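Local coordinates for GTP-binding protein (Pyrococcus horikoshii, PDB 1WXQ) that is of unknown function but probably binds GTP through an Obg-type G domain and may hydrolyse nucleotide, at residues G7-V11 with T115-G119; A111-T115 with K223-A227; G348-R352 with V378-L384; L367-R373 with N387-V393. All coordinates share one frame; numbering follows the deposited sequence.

Contact 1: G7-V11 with T115-G119; sequences GKPNV and TDPEG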
# COMPACT_ATOMS: atom_id res chain seq x y z
N GLY A 7 3.59 -4.39 13.86
CA GLY A 7 3.92 -3.57 15.01
C GLY A 7 4.22 -4.39 16.26
O GLY A 7 4.00 -5.59 16.29
N LYS A 8 4.76 -3.75 17.29
CA LYS A 8 5.04 -4.48 18.52
C LYS A 8 3.70 -4.59 19.25
O LYS A 8 2.71 -4.00 18.82
CB LYS A 8 6.07 -3.73 19.35
CG LYS A 8 5.72 -2.30 19.68
CD LYS A 8 6.85 -1.65 20.49
CE LYS A 8 6.55 -0.19 20.89
NZ LYS A 8 7.60 0.39 21.79
N PRO A 9 3.63 -5.36 20.35
CA PRO A 9 2.33 -5.45 21.04
C PRO A 9 2.06 -4.24 21.95
O PRO A 9 2.99 -3.56 22.39
CB PRO A 9 2.44 -6.81 21.74
CG PRO A 9 3.87 -6.82 22.15
CD PRO A 9 4.59 -6.31 20.92
N ASN A 10 0.79 -3.96 22.19
CA ASN A 10 0.37 -2.86 23.07
C ASN A 10 0.47 -1.42 22.56
O ASN A 10 0.41 -0.49 23.36
CB ASN A 10 1.12 -2.97 24.40
CG ASN A 10 0.92 -4.32 25.07
OD1 ASN A 10 -0.20 -4.85 25.12
ND2 ASN A 10 2.02 -4.89 25.59
N VAL A 11 0.60 -1.25 21.25
CA VAL A 11 0.66 0.08 20.66
C VAL A 11 -0.63 0.30 19.84
O VAL A 11 -0.82 1.35 19.23
CB VAL A 11 1.90 0.25 19.73
CG1 VAL A 11 3.16 -0.05 20.50
CG2 VAL A 11 1.79 -0.66 18.52
N THR A 115 6.16 2.80 25.60
CA THR A 115 6.21 1.35 25.46
C THR A 115 7.61 0.83 25.13
O THR A 115 8.36 1.47 24.39
CB THR A 115 5.21 0.84 24.39
OG1 THR A 115 5.32 1.65 23.21
CG2 THR A 115 3.79 0.88 24.93
N ASP A 116 7.93 -0.33 25.70
CA ASP A 116 9.23 -0.98 25.54
C ASP A 116 9.36 -1.65 24.18
O ASP A 116 8.36 -1.84 23.48
CB ASP A 116 9.39 -2.04 26.64
CG ASP A 116 10.83 -2.27 27.04
OD1 ASP A 116 11.54 -1.28 27.33
OD2 ASP A 116 11.25 -3.44 27.09
N PRO A 117 10.59 -2.00 23.76
CA PRO A 117 10.72 -2.66 22.46
C PRO A 117 9.88 -3.94 22.44
O PRO A 117 9.25 -4.26 21.42
CB PRO A 117 12.21 -2.93 22.38
CG PRO A 117 12.78 -1.70 23.03
CD PRO A 117 11.90 -1.55 24.25
N GLU A 118 9.87 -4.65 23.56
CA GLU A 118 9.09 -5.88 23.66
C GLU A 118 7.62 -5.55 23.88
O GLU A 118 6.77 -6.44 23.91
CB GLU A 118 9.61 -6.76 24.81
CG GLU A 118 11.00 -7.36 24.59
CD GLU A 118 12.13 -6.39 24.94
OE1 GLU A 118 12.11 -5.85 26.07
OE2 GLU A 118 13.04 -6.18 24.10
N GLY A 119 7.33 -4.27 24.05
CA GLY A 119 5.96 -3.83 24.23
C GLY A 119 5.38 -3.75 25.64
O GLY A 119 4.20 -4.04 25.83
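K8 reaches across to T115 and D116. It has the largest share of this contact and makes three of its four hydrogen bonds, one of them weak. Its chi1 of 55° tucks CG between the two backbone branches and aims the chain at the turn. From there the chain runs fully extended, and K8 CD passes 3.7 Å from P117 O. At its end, K8 NZ donates to D116 O at 2.9 Å and to T115 OG1 at 3.0 Å. The third bond, from K8 NZ to T115 O, is the weak one. NZ comes from above the carbonyl plane of D116, not along a lone pair. G119 N meets the same oxygen from the opposite face, closing the type I turn D116-G119. D116 O is thus gripped from two sides. T115 OG1 also bonds D110, and V11 CG1 lies 3.9 Å from it. K8 NZ has a salt bridge to D130.

Nearer the tip of the turn, P9 and N10 meet E118 and G119. The ring of P9 lays CG 3.4 Å from E118 O. CA of G119 makes a CH contact of 3.5 Å with P9 O. The amide of N10 turns ND2 to G119 O, but the modelled bond is too short to trust in detail. V11 also packs on V108.

Segment 7-11 opens a GxxxxGKS sequence that fits a P-loop, following strand 2-7. The lysine charge is met by D130 and by oxygens of T115 and D116. It thereby ties this probable phosphate-binding loop to the loop after strand 104-110.

Contact 2: A111-T115 with K223-A227; sequences ATGKT and KADAA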
# COMPACT_ATOMS: atom_id res chain seq x y z
N ALA A 111 3.24 6.56 19.61
CA ALA A 111 3.69 7.95 19.59
C ALA A 111 4.10 8.46 20.98
O ALA A 111 5.04 9.25 21.11
CB ALA A 111 2.62 8.85 18.99
N THR A 112 3.40 8.02 22.02
CA THR A 112 3.74 8.47 23.36
C THR A 112 5.11 7.98 23.78
O THR A 112 5.71 8.53 24.69
CB THR A 112 2.74 7.96 24.39
OG1 THR A 112 2.87 6.54 24.50
CG2 THR A 112 1.32 8.35 24.00
N GLY A 113 5.60 6.94 23.12
CA GLY A 113 6.91 6.39 23.45
C GLY A 113 6.96 5.84 24.86
O GLY A 113 8.02 5.76 25.47
N LYS A 114 5.80 5.46 25.39
CA LYS A 114 5.72 4.91 26.74
C LYS A 114 5.69 3.38 26.70
O LYS A 114 5.25 2.74 27.66
CB LYS A 114 4.46 5.45 27.45
CG LYS A 114 4.74 6.33 28.67
CD LYS A 114 5.26 7.71 28.29
CE LYS A 114 5.57 8.54 29.54
NZ LYS A 114 5.98 9.95 29.23
N THR A 115 6.16 2.80 25.60
CA THR A 115 6.21 1.35 25.46
C THR A 115 7.61 0.83 25.13
O THR A 115 8.36 1.47 24.39
CB THR A 115 5.21 0.84 24.39
OG1 THR A 115 5.32 1.65 23.21
CG2 THR A 115 3.79 0.88 24.93
N LYS A 223 -1.99 6.27 19.02
CA LYS A 223 -2.22 6.76 20.38
C LYS A 223 -1.83 8.23 20.42
O LYS A 223 -1.51 8.77 21.48
CB LYS A 223 -1.40 5.97 21.41
CG LYS A 223 -1.67 4.46 21.39
CD LYS A 223 -1.25 3.76 22.69
CE LYS A 223 0.23 3.92 22.99
NZ LYS A 223 0.63 3.21 24.26
N ALA A 224 -1.86 8.87 19.26
CA ALA A 224 -1.51 10.28 19.12
C ALA A 224 -2.28 11.17 20.09
O ALA A 224 -1.73 12.12 20.64
CB ALA A 224 -1.76 10.73 17.69
N ASP A 225 -3.56 10.85 20.29
CA ASP A 225 -4.43 11.59 21.20
C ASP A 225 -3.82 11.69 22.60
O ASP A 225 -4.02 12.69 23.30
CB ASP A 225 -5.77 10.89 21.29
CG ASP A 225 -5.62 9.44 21.70
OD1 ASP A 225 -4.68 8.79 21.19
OD2 ASP A 225 -6.44 8.95 22.51
N ALA A 226 -3.08 10.66 23.01
CA ALA A 226 -2.45 10.67 24.32
C ALA A 226 -1.04 11.26 24.26
O ALA A 226 -0.31 11.27 25.25
CB ALA A 226 -2.40 9.25 24.89
N ALA A 227 -0.67 11.78 23.09
CA ALA A 227 0.66 12.35 22.93
C ALA A 227 0.60 13.83 22.62
O ALA A 227 -0.45 14.35 22.24
CB ALA A 227 1.42 11.61 21.84
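T112 packs its methyl against A226 and A227, where the loop after strand 104-110 meets the loop after strand 217-222. Both loops belong to the P-loop GTPase fold of the G domain. N222, K223, A224 and D225 spell NKxD, consistent with the G4 motif that recognises guanine in related GTPases.

The tight part is centred on the T112 methyl. T112, A111 and A227 are all buried. T112 CG2 lies 3.6 Å from A226 O and 3.9 Å from A227 CB, with A226 CB at a similar range. Beside it, A111 CB meets A227 CB at 4.1 Å. Residues 224-226 form a short 3-10 segment. In it A226 N bonds K223 O and A227 N bonds A224 O. The rotation of T112 (chi1 67°) places CG2 beside its own backbone N, facing these alanines. The same rotation puts OG1 where K114 N can bond it in an ST turn; it also bonds D110.

The solvent side is at A226, which is exposed. The packing round K223 is looser, with no approach under 3.8 Å. Its chain, bent at chi3 (-60°), crosses T112 at about a right angle. K223 CE stays 4.0 Å from T112 OG1, which is packing and not a bond. The ammonium is instead paired with D110 in a salt bridge. No hydrogen bond joins 111-115 to 223-227, though A111 bonds the backbone of N222 just before. At the far end of the lysine, K223 NZ and the T115 methyl CG2 approach tip to tip at 4.0 Å.

Contact 3: G348-R352 with V378-L384; sequences GSTPR and VGEDYEL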
# COMPACT_ATOMS: atom_id res chain seq x y z
N GLY A 348 1.18 5.23 -14.88
CA GLY A 348 2.03 4.86 -16.01
C GLY A 348 1.32 3.79 -16.83
O GLY A 348 1.78 3.37 -17.90
N SER A 349 0.19 3.33 -16.31
CA SER A 349 -0.60 2.32 -16.99
C SER A 349 -1.23 2.97 -18.22
O SER A 349 -1.26 4.20 -18.34
CB SER A 349 -1.70 1.79 -16.07
OG SER A 349 -1.14 1.01 -15.03
N THR A 350 -1.72 2.14 -19.13
CA THR A 350 -2.35 2.65 -20.33
C THR A 350 -3.68 1.94 -20.45
O THR A 350 -3.94 0.98 -19.70
CB THR A 350 -1.49 2.38 -21.59
OG1 THR A 350 -1.16 0.99 -21.67
CG2 THR A 350 -0.21 3.19 -21.55
N PRO A 351 -4.55 2.39 -21.37
CA PRO A 351 -5.83 1.71 -21.49
C PRO A 351 -5.71 0.22 -21.82
O PRO A 351 -6.53 -0.58 -21.36
CB PRO A 351 -6.54 2.52 -22.57
CG PRO A 351 -6.05 3.90 -22.27
CD PRO A 351 -4.56 3.66 -22.11
N ARG A 352 -4.70 -0.16 -22.59
CA ARG A 352 -4.55 -1.56 -22.89
C ARG A 352 -4.28 -2.34 -21.62
O ARG A 352 -4.71 -3.47 -21.44
CB ARG A 352 -3.38 -1.73 -23.86
CG ARG A 352 -3.11 -3.20 -24.16
CD ARG A 352 -1.79 -3.40 -24.92
NE ARG A 352 -1.84 -2.71 -26.21
CZ ARG A 352 -2.18 -3.44 -27.29
NH1 ARG A 352 -2.46 -4.72 -27.16
NH2 ARG A 352 -2.22 -2.85 -28.50
N VAL A 378 -7.95 8.34 -27.48
CA VAL A 378 -6.68 8.50 -26.77
C VAL A 378 -5.54 7.84 -27.57
O VAL A 378 -5.77 7.11 -28.53
CB VAL A 378 -6.81 7.85 -25.36
CG1 VAL A 378 -5.97 6.60 -25.25
CG2 VAL A 378 -6.45 8.86 -24.30
N GLY A 379 -4.32 8.12 -27.14
CA GLY A 379 -3.16 7.52 -27.78
C GLY A 379 -2.93 6.15 -27.16
O GLY A 379 -3.48 5.86 -26.11
N GLU A 380 -2.12 5.31 -27.79
CA GLU A 380 -1.87 3.98 -27.24
C GLU A 380 -0.93 4.05 -26.06
O GLU A 380 -0.86 3.15 -25.23
CB GLU A 380 -1.27 3.09 -28.31
CG GLU A 380 -0.41 1.98 -27.76
CD GLU A 380 -1.23 0.81 -27.30
OE1 GLU A 380 -2.38 0.69 -27.79
OE2 GLU A 380 -0.74 0.02 -26.46
N ASP A 381 -0.19 5.14 -26.03
CA ASP A 381 0.77 5.38 -24.98
C ASP A 381 0.19 6.29 -23.91
O ASP A 381 0.91 6.77 -23.03
CB ASP A 381 2.03 6.01 -25.58
CG ASP A 381 2.71 5.09 -26.59
OD1 ASP A 381 3.10 3.96 -26.21
OD2 ASP A 381 2.84 5.48 -27.77
N TYR A 382 -1.11 6.52 -23.99
CA TYR A 382 -1.80 7.38 -23.04
C TYR A 382 -1.70 6.88 -21.61
O TYR A 382 -1.96 5.71 -21.32
CB TYR A 382 -3.27 7.51 -23.42
CG TYR A 382 -4.10 8.31 -22.43
CD1 TYR A 382 -3.96 9.69 -22.33
CD2 TYR A 382 -5.04 7.68 -21.62
CE1 TYR A 382 -4.73 10.43 -21.44
CE2 TYR A 382 -5.82 8.41 -20.72
CZ TYR A 382 -5.66 9.79 -20.64
OH TYR A 382 -6.44 10.52 -19.77
N GLU A 383 -1.33 7.78 -20.71
CA GLU A 383 -1.21 7.40 -19.31
C GLU A 383 -2.51 7.66 -18.55
O GLU A 383 -3.01 8.78 -18.47
CB GLU A 383 -0.08 8.23 -18.68
CG GLU A 383 1.19 8.24 -19.53
CD GLU A 383 2.11 9.33 -19.02
OE1 GLU A 383 2.44 9.31 -17.84
OE2 GLU A 383 2.48 10.20 -19.80
N LEU A 384 -3.09 6.57 -18.02
CA LEU A 384 -4.28 6.74 -17.20
C LEU A 384 -4.03 7.78 -16.11
O LEU A 384 -3.02 7.78 -15.43
CB LEU A 384 -4.59 5.39 -16.55
CG LEU A 384 -4.98 4.32 -17.58
CD1 LEU A 384 -5.22 2.95 -16.94
CD2 LEU A 384 -6.27 4.67 -18.33
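P351 sets its ring among V378, Y382 and L384. Its CG meets the Y382 ring at the edge, in the ring plane, and Y382 CD2 is 4.0 Å from P351 CG. The two side chains stand at about a right angle. V378 CG2 lies over one ring face, toward its rim, while V378 CG1 touches P351 CG. L384 slides past the proline in the opposite direction, and L384 CD2 lies 4.0 Å from P351 CG. L384 CD1 is 3.8 Å from S349 CB.

T350 turns CB away from 378-384, yet CG2 lies against Y382 O and E380 O. A backbone bond from L384 N to S349 O, 3.0 Å, ties the segments at this end. At the other end R352 and E380 form a salt bridge, R352 NE to E380 OE2 at 3.0 Å. The carboxylate oxygen is met on its syn side and lies near the guanidinium plane. The planes are 53° apart, and a single bond, at 166°, makes the pairing. E380 bends at chi2 (82°) to bring its carboxylate back to the arginine.

The hydroxyl of Y382 bonds D388, and L384 packs on I320 and V322 of strand 319-325. T350 is the N-cap of helix 351-358, and its N is bonded by D353. The first turn of a helix laid on the sheet beside the loop to the last strand is consistent with the ubiquitin-like beta-grasp fold of TGS domains.

Contact 4: L367-R373 with N387-V393; sequences LYAINAR and NDIVKIV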
# COMPACT_ATOMS: atom_id res chain seq x y z
N LEU A 367 -7.64 -2.55 -29.57
CA LEU A 367 -7.44 -1.73 -30.76
C LEU A 367 -7.15 -0.30 -30.31
O LEU A 367 -6.14 0.28 -30.68
CB LEU A 367 -8.67 -1.79 -31.67
CG LEU A 367 -8.97 -3.15 -32.34
CD1 LEU A 367 -10.12 -3.01 -33.32
CD2 LEU A 367 -7.72 -3.64 -33.07
N TYR A 368 -8.03 0.26 -29.48
CA TYR A 368 -7.84 1.61 -29.00
C TYR A 368 -8.87 1.95 -27.94
O TYR A 368 -9.82 1.20 -27.71
CB TYR A 368 -7.94 2.62 -30.15
CG TYR A 368 -9.31 2.71 -30.76
CD1 TYR A 368 -9.81 1.70 -31.58
CD2 TYR A 368 -10.15 3.79 -30.47
CE1 TYR A 368 -11.10 1.76 -32.11
CE2 TYR A 368 -11.44 3.86 -30.99
CZ TYR A 368 -11.91 2.85 -31.80
OH TYR A 368 -13.20 2.90 -32.29
N ALA A 369 -8.68 3.09 -27.28
CA ALA A 369 -9.61 3.52 -26.23
C ALA A 369 -10.12 4.93 -26.42
O ALA A 369 -9.54 5.73 -27.15
CB ALA A 369 -8.94 3.39 -24.86
N ILE A 370 -11.21 5.24 -25.74
CA ILE A 370 -11.81 6.57 -25.80
C ILE A 370 -12.00 7.13 -24.39
O ILE A 370 -12.52 6.47 -23.50
CB ILE A 370 -13.18 6.50 -26.54
CG1 ILE A 370 -12.93 6.31 -28.04
CG2 ILE A 370 -13.99 7.76 -26.29
CD1 ILE A 370 -14.19 6.02 -28.85
N ASN A 371 -11.54 8.36 -24.19
CA ASN A 371 -11.65 9.04 -22.91
C ASN A 371 -13.12 9.43 -22.72
O ASN A 371 -13.59 10.39 -23.34
CB ASN A 371 -10.77 10.30 -22.93
CG ASN A 371 -10.77 11.02 -21.60
OD1 ASN A 371 -11.82 11.26 -21.00
ND2 ASN A 371 -9.58 11.40 -21.13
N ALA A 372 -13.83 8.70 -21.87
CA ALA A 372 -15.25 8.96 -21.62
C ALA A 372 -15.52 10.32 -21.00
O ALA A 372 -16.64 10.59 -20.57
CB ALA A 372 -15.83 7.87 -20.74
N ARG A 373 -14.50 11.16 -20.94
CA ARG A 373 -14.66 12.50 -20.40
C ARG A 373 -14.46 13.49 -21.53
O ARG A 373 -15.35 14.29 -21.82
CB ARG A 373 -13.66 12.76 -19.27
CG ARG A 373 -14.19 12.34 -17.91
CD ARG A 373 -13.17 12.57 -16.81
NE ARG A 373 -13.75 12.31 -15.50
CZ ARG A 373 -13.04 12.08 -14.40
NH1 ARG A 373 -11.71 12.09 -14.44
NH2 ARG A 373 -13.66 11.85 -13.25
N ASN A 387 -8.83 8.86 -11.77
CA ASN A 387 -10.28 9.00 -11.91
C ASN A 387 -10.73 9.12 -13.37
O ASN A 387 -11.65 9.85 -13.71
CB ASN A 387 -10.72 10.23 -11.12
CG ASN A 387 -11.49 9.80 -9.90
OD1 ASN A 387 -12.02 8.70 -9.82
ND2 ASN A 387 -11.56 10.73 -8.93
N ASP A 388 -10.03 8.39 -14.26
CA ASP A 388 -10.36 8.47 -15.67
C ASP A 388 -11.56 7.59 -16.03
O ASP A 388 -11.81 6.55 -15.43
CB ASP A 388 -9.14 8.06 -16.48
CG ASP A 388 -8.44 9.31 -17.00
OD1 ASP A 388 -8.91 10.40 -16.68
OD2 ASP A 388 -7.44 9.18 -17.70
N ILE A 389 -12.40 7.88 -17.03
CA ILE A 389 -13.50 7.01 -17.41
C ILE A 389 -13.10 6.59 -18.83
O ILE A 389 -12.80 7.44 -19.67
CB ILE A 389 -14.85 7.78 -17.40
CG1 ILE A 389 -15.04 8.45 -16.03
CG2 ILE A 389 -16.03 6.82 -17.65
CD1 ILE A 389 -16.23 9.38 -15.94
N VAL A 390 -13.09 5.29 -19.11
CA VAL A 390 -12.61 4.85 -20.41
C VAL A 390 -13.36 3.74 -21.16
O VAL A 390 -13.80 2.77 -20.57
CB VAL A 390 -11.12 4.42 -20.29
CG1 VAL A 390 -10.68 3.63 -21.52
CG2 VAL A 390 -10.25 5.66 -20.14
N LYS A 391 -13.48 3.91 -22.48
CA LYS A 391 -14.13 2.93 -23.35
C LYS A 391 -13.07 2.11 -24.08
O LYS A 391 -12.21 2.65 -24.79
CB LYS A 391 -15.05 3.64 -24.36
CG LYS A 391 -15.58 2.77 -25.53
CD LYS A 391 -16.65 1.69 -25.43
CE LYS A 391 -16.84 0.66 -26.55
NZ LYS A 391 -17.68 0.90 -27.72
N ILE A 392 -13.12 0.79 -23.89
CA ILE A 392 -12.16 -0.11 -24.53
C ILE A 392 -12.74 -0.76 -25.79
O ILE A 392 -13.86 -1.29 -25.79
CB ILE A 392 -11.71 -1.21 -23.55
CG1 ILE A 392 -11.02 -0.56 -22.34
CG2 ILE A 392 -10.77 -2.17 -24.26
CD1 ILE A 392 -10.65 -1.53 -21.24
N VAL A 393 -11.97 -0.71 -26.87
CA VAL A 393 -12.38 -1.28 -28.14
C VAL A 393 -11.45 -2.44 -28.49
O VAL A 393 -10.26 -2.24 -28.70
CB VAL A 393 -12.31 -0.23 -29.25
CG1 VAL A 393 -12.66 -0.84 -30.59
CG2 VAL A 393 -13.25 0.91 -28.93
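Strands 367-371 and 388-393 run antiparallel, 4.7 Å apart at closest approach and with directions 152° apart, and I370 and K391 form an antiparallel hydrogen-bonded pair with a bond in each direction, K391 N to I370 O and I370 N to K391 O, both 2.9 Å.

The Y368 ring lies over V393. It is folded back by chi1 of 67°, so that V393 CG2 sits over one ring face, 4.0 Å from the centroid. V393 CG1 comes closest to Y368 CE1. L367 and Y368 both face V393 in a classic beta bulge: V393 O takes L367 N at 2.8 Å and Y368 N weakly. R377 makes a cation-pi contact with the Y368 ring. On the same sheet face I370 CB meets K391 CB at 4.1 Å. The other face carries A369 and V390, and A369 CB packs on V390 CG1 at 3.8 Å. It is covered by helix 351-358, where I392 touches L354 and A355.

Where the strands leave the ladder, A372 N bonds I389 O and A372 CB packs on I389 CG2. The R373 guanidinium reaches over N387 and I389, but its position is doubtful, and its salt bridge to D388 OD1 is long.

The chemistry implies that backbone bonds set the strand register. Side chains add a mixed face of Y368, I370, K391 and V393 on one side and a helix-covered apolar layer on the other.

The four contacts form two groups on opposite sides of the chain's centre. Contacts 1 and 2 lie in the G domain, with centres 12 Å apart. They share T115 and join loops after strands 2-7, 104-110 and 217-222, which are neighbours in the seven-stranded sheet. D110 binds side chains of both. Contacts 3 and 4 lie in the TGS domain, with centres 9 Å apart. Their segments alternate along the chain, and Y382 with D388 and V378 with A369 link them. The groups come one after the other in sequence, about 45 to 48 Å apart between centres. The probable nucleotide site thus lies far from the TGS contacts, nearest atoms about 28 to 33 Å apart.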